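Local coordinates for protein phosphoserine aminotransferase SerC (Cytophaga hutchinsonii ATCC 33406, PDB 3FFR) that probably catalyses the reversible, pyridoxal-phosphate-dependent transfer of an amino group between glutamate and 3-phosphohydroxypyruvate, giving phosphoserine in serine biosynthesis, at residues A[16-19]-A[20-24]; A[208-211]-A[212-215]; A[340-343]-A[344-347]. All coordinates share one frame; numbering follows the deposited sequence. Where two conformers were deposited one is given.

Contact 1 (A[16-19]-A[20-24]); sequences YPTV and RQHMI
The first turn of helix 19-28, entered through a type I beta turn from Y16 to V19, brings T18 up against H22. H22 N donates to T18 O at 3.0 Å with an N-H...O angle of 163°, and one residue further on M23 N donates to V19 O at 2.8 Å, so the helical bonding pattern starts directly at the turn.

Beside this backbone bond the two side chains run next to each other in the same direction. T18 OG1 sits 3.3 Å from H22 CD2, and T18 CB is 3.5 Å from H22 NE2. With its CG anti to the carbonyl carbon (chi1 -64°), H22 folds its ring back toward the turn, where CD2 comes within 3.2 Å of T18 O. The polar ends of the pair converge on a shared outside partner: T18 OG1 and H22 NE2 both hydrogen-bond D258 OD2 on helix 246-262, which ties the helix start to its neighbour and helps fix the rotation of the imidazole. On another side of the helix, R20 reaches D28 of the second subunit in a salt bridge, so this turn also belongs to the dimer interface.

Two waters continue the backbone bonding where the turn passes into helix. One spans Y16 O and R20 N; the other donates to P17 O at 2.7 Å and accepts from Q21 N at 3.1 Å.

Contact 2 (A[208-211]-A[212-215]); sequences VIEK and SKAL
V208 opens the run by accepting from S212 N through its carbonyl O, a main-chain bond of 3.2 Å. At I209 the carbonyl oxygen does double duty, taking K213 N at 3.1 Å and S212 OG at 2.8 Å. The serine hydroxyl can bend back to it because chi1 of 74° sets OG between its own N and carbonyl carbon; it arrives tilted 19° from the carbonyl plane of I209. Replacing S212 by alanine removes OG, which would probably leave I209 O with K213 N alone of these two donors and a small gap beside it. The I209 side chain lies alongside that of K213, with CG2 3.9 Å from the lysine CD.

E210 comes next, on the exposed side. Its chain bends at chi2, bringing the carboxylate round to K213, whose NZ meets OE2 in a salt bridge of 2.9 Å, on the syn side and 19° out of the carboxylate plane. A water donates to E210 OE1 and weakly accepts from K213 NZ, bridging the pair a second time. In the backbone, E210 O receives A214 N.

K211 turns to a different side of the helix. Its CE passes 4.0 Å from L215 CG, while its NZ leaves the helix for a salt bridge to E132 and a hydrogen bond to the carbonyl of C81. L215 N closes the series on K211 O.

With buried V208 set against strand 163-167 and S212 against helix 228-235, while E210 and K213 face outward, this is an amphipathic alpha-helix carrying an i to i+3 surface salt bridge and a serine side chain bonded back to the preceding turn.

Contact 3 (A[340-343]-A[344-347]); sequences ANFP and AHSL
H345 folds back over the start of its own turn: its ND1 accepts from F342 N at 3.0 Å, with the donor only 7° out of the ring plane. In return H345 N donates to F342 O at 2.8 Å, closing a type I beta turn from F342 to H345. The two bonds grip both backbone polar atoms of F342. Because ND1 is an acceptor here, the imidazole proton probably resides on NE2, which hydrogen-bonds Y7 O.

The F342 and H345 side chains run side by side, their rings oblique at 43°, and F342 CB lies 3.5 Å from H345 ND1. A340 packs against both: its CB sits over the centre of the F342 ring, and its carbonyl O, buried without a partner, lies over one face of H345, 3.6 Å above the plane.

Further out, F8 stacks on the H345 ring and K274 donates to H345 O. The turn thus joins the end of strand 336-340 to helix 347-360, whose N-cap is S346, with strand 6-8 beside H345 and helix 264-284 packed against N341 and P343.

Following the chain from its N terminus, contact 1 comes first, leading out of the loop after strand 6-8 into helix 19-28 at the dimer interface. Contact 2 lies wholly within helix 206-217, beside the seven-stranded sheet, and contact 3 turns the chain from strand 336-340 of the five-stranded sheet toward helix 347-360. Each is local and complete before the next begins, so none nests or crosses. Contacts 1 and 3 meet in space despite their separation in sequence: Y16 packs on P343 and A344, with Y16 CA 3.8 Å from A344 CB. Contact 2 stands apart, its centre about 38 Å from the centres of both others.

Contact 1 (A[16-19]-A[20-24])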
loop_
_atom_site.group_PDB
_atom_site.type_symbol
_atom_site.label_atom_id
_atom_site.label_comp_id
_atom_site.label_asym_id
_atom_site.label_seq_id
_atom_site.Cartn_x
_atom_site.Cartn_y
_atom_site.Cartn_z
ATOM N N TYR A 16 -4.536 13.665 12.556
ATOM C CA TYR A 16 -3.791 14.290 13.615
ATOM C C TYR A 16 -3.718 15.791 13.224
ATOM O O TYR A 16 -3.564 16.131 12.038
ATOM C CB TYR A 16 -2.420 13.633 13.797
ATOM C CG TYR A 16 -1.820 13.948 15.126
ATOM C CD1 TYR A 16 -2.197 13.231 16.270
ATOM C CD2 TYR A 16 -0.867 14.942 15.268
ATOM C CE1 TYR A 16 -1.648 13.518 17.505
ATOM C CE2 TYR A 16 -0.325 15.232 16.510
ATOM C CZ TYR A 16 -0.719 14.526 17.616
ATOM O OH TYR A 16 -0.186 14.821 18.868
ATOM N N PRO A 17 -3.835 16.697 14.208
ATOM C CA PRO A 17 -4.028 18.105 13.863
ATOM C C PRO A 17 -2.908 18.770 13.087
ATOM O O PRO A 17 -3.116 19.795 12.417
ATOM C CB PRO A 17 -4.254 18.782 15.226
ATOM C CG PRO A 17 -3.714 17.864 16.217
ATOM C CD PRO A 17 -3.896 16.475 15.665
ATOM N N THR A 18 -1.738 18.180 13.144
ATOM C CA THR A 18 -0.581 18.764 12.437
ATOM C C THR A 18 -0.406 18.248 11.021
ATOM O O THR A 18 0.471 18.697 10.282
ATOM C CB THR A 18 0.714 18.474 13.198
ATOM O OG1 THR A 18 0.851 17.050 13.367
ATOM C CG2 THR A 18 0.703 19.171 14.567
ATOM N N VAL A 19 -1.223 17.264 10.656
ATOM C CA VAL A 19 -1.052 16.607 9.368
ATOM C C VAL A 19 -1.163 17.577 8.226
ATOM O O VAL A 19 -0.378 17.516 7.266
ATOM C CB VAL A 19 -1.985 15.375 9.189
ATOM C CG1 VAL A 19 -2.022 14.900 7.730
ATOM C CG2 VAL A 19 -1.526 14.229 10.101
ATOM N N ARG A 20 -2.107 18.505 8.298
ATOM C CA ARG A 20 -2.249 19.459 7.169
ATOM C C ARG A 20 -0.953 20.200 6.894
ATOM O O ARG A 20 -0.485 20.266 5.745
ATOM C CB ARG A 20 -3.396 20.447 7.407
ATOM C CG ARG A 20 -3.612 21.388 6.249
ATOM C CD ARG A 20 -4.744 22.385 6.492
ATOM N NE ARG A 20 -4.957 23.092 5.229
ATOM C CZ ARG A 20 -5.907 22.791 4.345
ATOM N NH1 ARG A 20 -6.820 21.860 4.627
ATOM N NH2 ARG A 20 -5.964 23.481 3.208
ATOM N N GLN A 21 -0.352 20.746 7.939
ATOM C CA GLN A 21 0.873 21.509 7.689
ATOM C C GLN A 21 2.008 20.587 7.268
ATOM O O GLN A 21 2.798 20.969 6.389
ATOM C CB GLN A 21 1.259 22.468 8.825
ATOM C CG GLN A 21 2.522 23.304 8.469
ATOM C CD GLN A 21 2.473 24.002 7.083
ATOM O OE1 GLN A 21 1.611 24.856 6.824
ATOM N NE2 GLN A 21 3.433 23.659 6.205
ATOM N N HIS A 22 2.058 19.380 7.810
ATOM C CA HIS A 22 3.095 18.416 7.399
ATOM C C HIS A 22 2.961 17.993 5.963
ATOM O O HIS A 22 3.965 17.756 5.275
ATOM C CB HIS A 22 3.163 17.177 8.303
ATOM C CG HIS A 22 3.566 17.470 9.711
ATOM N ND1 HIS A 22 4.641 18.280 10.034
ATOM C CD2 HIS A 22 3.076 17.003 10.883
ATOM C CE1 HIS A 22 4.767 18.320 11.349
ATOM N NE2 HIS A 22 3.839 17.548 11.887
HETATM N N MSE A 23 1.717 17.906 5.484
HETATM C CA MSE A 23 1.470 17.527 4.094
HETATM C C MSE A 23 1.921 18.677 3.176
HETATM O O MSE A 23 2.425 18.479 2.053
HETATM C CB MSE A 23 0.007 17.220 3.834
HETATM C CG MSE A 23 -0.298 16.760 2.407
HETATM SE SE MSE A 23 0.371 14.992 2.089
HETATM C CE MSE A 23 -1.200 14.016 2.747
ATOM N N ILE A 24 1.739 19.897 3.646
ATOM C CA ILE A 24 2.184 21.050 2.838
ATOM C C ILE A 24 3.705 20.996 2.726
ATOM O O ILE A 24 4.303 21.242 1.658
ATOM C CB ILE A 24 1.718 22.391 3.381
ATOM C CG1 ILE A 24 0.197 22.443 3.351
ATOM C CG2 ILE A 24 2.296 23.514 2.545
ATOM C CD1 ILE A 24 -0.373 22.195 2.035
HETATM O O HOH W 1 -4.543 18.093 9.916
HETATM O O HOH W 2 -1.755 21.299 10.594
#

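Contact 2 (A[208-211]-A[212-215])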
loop_
_atom_site.group_PDB
_atom_site.type_symbol
_atom_site.label_atom_id
_atom_site.label_comp_id
_atom_site.label_asym_id
_atom_site.label_seq_id
_atom_site.Cartn_x
_atom_site.Cartn_y
_atom_site.Cartn_z
ATOM N N VAL A 208 10.787 -14.011 15.919
ATOM C CA VAL A 208 9.926 -14.006 14.753
ATOM C C VAL A 208 10.784 -14.132 13.479
ATOM O O VAL A 208 10.513 -14.955 12.600
ATOM C CB VAL A 208 9.051 -12.726 14.699
ATOM C CG1 VAL A 208 8.196 -12.727 13.432
ATOM C CG2 VAL A 208 8.107 -12.652 15.943
ATOM N N ILE A 209 11.841 -13.332 13.430
ATOM C CA ILE A 209 12.776 -13.305 12.286
ATOM C C ILE A 209 13.371 -14.704 12.101
ATOM O O ILE A 209 13.400 -15.266 11.012
ATOM C CB ILE A 209 13.885 -12.243 12.509
ATOM C CG1 ILE A 209 13.253 -10.814 12.459
ATOM C CG2 ILE A 209 15.007 -12.387 11.455
ATOM C CD1 ILE A 209 14.095 -9.728 13.133
ATOM N N GLU A 210 13.807 -15.289 13.198
ATOM C CA GLU A 210 14.456 -16.609 13.118
ATOM C C GLU A 210 13.505 -17.691 12.662
ATOM O O GLU A 210 13.894 -18.612 11.934
ATOM C CB GLU A 210 15.127 -16.992 14.427
ATOM C CG GLU A 210 16.390 -16.167 14.642
ATOM C CD GLU A 210 17.383 -16.181 13.424
ATOM O OE1 GLU A 210 17.682 -17.279 12.856
ATOM O OE2 GLU A 210 17.896 -15.078 13.063
ATOM N N LYS A 211 12.247 -17.567 13.045
ATOM C CA LYS A 211 11.264 -18.577 12.619
ATOM C C LYS A 211 11.111 -18.521 11.092
ATOM O O LYS A 211 11.060 -19.550 10.418
ATOM C CB LYS A 211 9.903 -18.398 13.333
ATOM C CG LYS A 211 8.798 -19.344 12.825
ATOM C CD LYS A 211 9.065 -20.829 13.124
ATOM C CE LYS A 211 7.952 -21.741 12.596
ATOM N NZ LYS A 211 6.696 -21.613 13.353
ATOM N N SER A 212 11.041 -17.314 10.542
ATOM C CA SER A 212 10.887 -17.173 9.094
ATOM C C SER A 212 12.075 -17.782 8.348
ATOM O O SER A 212 11.932 -18.471 7.305
ATOM C CB SER A 212 10.617 -15.712 8.677
ATOM O OG SER A 212 11.769 -14.912 8.756
ATOM N N LYS A 213 13.260 -17.526 8.877
ATOM C CA LYS A 213 14.489 -18.075 8.292
ATOM C C LYS A 213 14.507 -19.608 8.363
ATOM O O LYS A 213 14.958 -20.286 7.421
ATOM C CB LYS A 213 15.731 -17.468 8.957
ATOM C CG LYS A 213 15.904 -16.007 8.571
ATOM C CD LYS A 213 16.853 -15.247 9.458
ATOM C CE LYS A 213 18.232 -15.682 9.337
ATOM N NZ LYS A 213 19.009 -14.901 10.353
ATOM N N ALA A 214 14.014 -20.147 9.468
ATOM C CA ALA A 214 13.928 -21.617 9.642
ATOM C C ALA A 214 12.971 -22.257 8.623
ATOM O O ALA A 214 13.238 -23.321 8.066
ATOM C CB ALA A 214 13.504 -21.983 11.087
ATOM N N LEU A 215 11.841 -21.609 8.378
ATOM C CA LEU A 215 10.865 -22.145 7.400
ATOM C C LEU A 215 11.417 -22.102 5.992
ATOM O O LEU A 215 11.286 -23.051 5.226
ATOM C CB LEU A 215 9.563 -21.359 7.416
ATOM C CG LEU A 215 8.705 -21.618 8.622
ATOM C CD1 LEU A 215 7.367 -20.863 8.431
ATOM C CD2 LEU A 215 8.493 -23.135 8.790
HETATM O O HOH W 3 19.892 -17.870 11.212
#

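Contact 3 (A[340-343]-A[344-347])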
loop_
_atom_site.group_PDB
_atom_site.type_symbol
_atom_site.label_atom_id
_atom_site.label_comp_id
_atom_site.label_asym_id
_atom_site.label_seq_id
_atom_site.Cartn_x
_atom_site.Cartn_y
_atom_site.Cartn_z
ATOM N N ALA A 340 -14.771 6.920 18.464
ATOM C CA ALA A 340 -13.318 6.905 18.429
ATOM C C ALA A 340 -12.809 7.979 19.391
ATOM O O ALA A 340 -13.331 9.104 19.450
ATOM C CB ALA A 340 -12.782 7.147 17.013
ATOM N N ASN A 341 -11.810 7.586 20.168
ATOM C CA ASN A 341 -11.104 8.464 21.107
ATOM C C ASN A 341 -9.625 8.287 20.847
ATOM O O ASN A 341 -8.942 7.524 21.515
ATOM C CB ASN A 341 -11.449 8.109 22.564
ATOM C CG ASN A 341 -10.545 8.816 23.594
ATOM O OD1 ASN A 341 -10.047 9.948 23.366
ATOM N ND2 ASN A 341 -10.343 8.167 24.731
ATOM N N PHE A 342 -9.172 8.973 19.806
ATOM C CA PHE A 342 -7.790 8.873 19.304
ATOM C C PHE A 342 -6.991 10.158 19.639
ATOM O O PHE A 342 -7.606 11.205 19.961
ATOM C CB PHE A 342 -7.780 8.653 17.791
ATOM C CG PHE A 342 -8.486 7.386 17.323
ATOM C CD1 PHE A 342 -8.670 6.330 18.170
ATOM C CD2 PHE A 342 -8.848 7.235 15.983
ATOM C CE1 PHE A 342 -9.261 5.161 17.735
ATOM C CE2 PHE A 342 -9.422 6.068 15.540
ATOM C CZ PHE A 342 -9.627 5.027 16.444
ATOM N N PRO A 343 -5.642 10.111 19.524
ATOM C CA PRO A 343 -4.874 11.329 19.856
ATOM C C PRO A 343 -5.307 12.549 19.082
ATOM O O PRO A 343 -5.191 13.676 19.582
ATOM C CB PRO A 343 -3.428 10.914 19.566
ATOM C CG PRO A 343 -3.438 9.423 19.937
ATOM C CD PRO A 343 -4.758 8.934 19.395
ATOM N N ALA A 344 -5.830 12.326 17.880
ATOM C CA ALA A 344 -6.296 13.428 16.996
ATOM C C ALA A 344 -7.470 14.166 17.547
ATOM O O ALA A 344 -7.750 15.309 17.151
ATOM C CB ALA A 344 -6.662 12.915 15.598
ATOM N N HIS A 345 -8.187 13.499 18.440
ATOM C CA HIS A 345 -9.378 14.109 19.068
ATOM C C HIS A 345 -8.954 14.821 20.338
ATOM O O HIS A 345 -8.349 14.226 21.219
ATOM C CB HIS A 345 -10.424 13.032 19.396
ATOM C CG HIS A 345 -10.852 12.240 18.199
ATOM N ND1 HIS A 345 -10.480 10.928 17.999
ATOM C CD2 HIS A 345 -11.609 12.586 17.128
ATOM C CE1 HIS A 345 -10.969 10.510 16.840
ATOM N NE2 HIS A 345 -11.657 11.495 16.293
ATOM N N SER A 346 -9.222 16.116 20.409
ATOM C CA SER A 346 -8.845 16.876 21.596
ATOM C C SER A 346 -9.897 16.785 22.674
ATOM O O SER A 346 -11.060 16.441 22.442
ATOM C CB SER A 346 -8.656 18.352 21.278
ATOM O OG SER A 346 -9.899 18.915 20.873
ATOM N N LEU A 347 -9.449 17.150 23.854
ATOM C CA LEU A 347 -10.311 17.203 25.031
ATOM C C LEU A 347 -11.487 18.131 24.751
ATOM O O LEU A 347 -12.643 17.820 25.073
ATOM C CB LEU A 347 -9.524 17.695 26.237
ATOM C CG LEU A 347 -10.291 17.747 27.571
ATOM C CD1 LEU A 347 -10.775 16.358 27.951
ATOM C CD2 LEU A 347 -9.399 18.330 28.671
HETATM O O HOH W 4 -5.732 16.697 19.217
#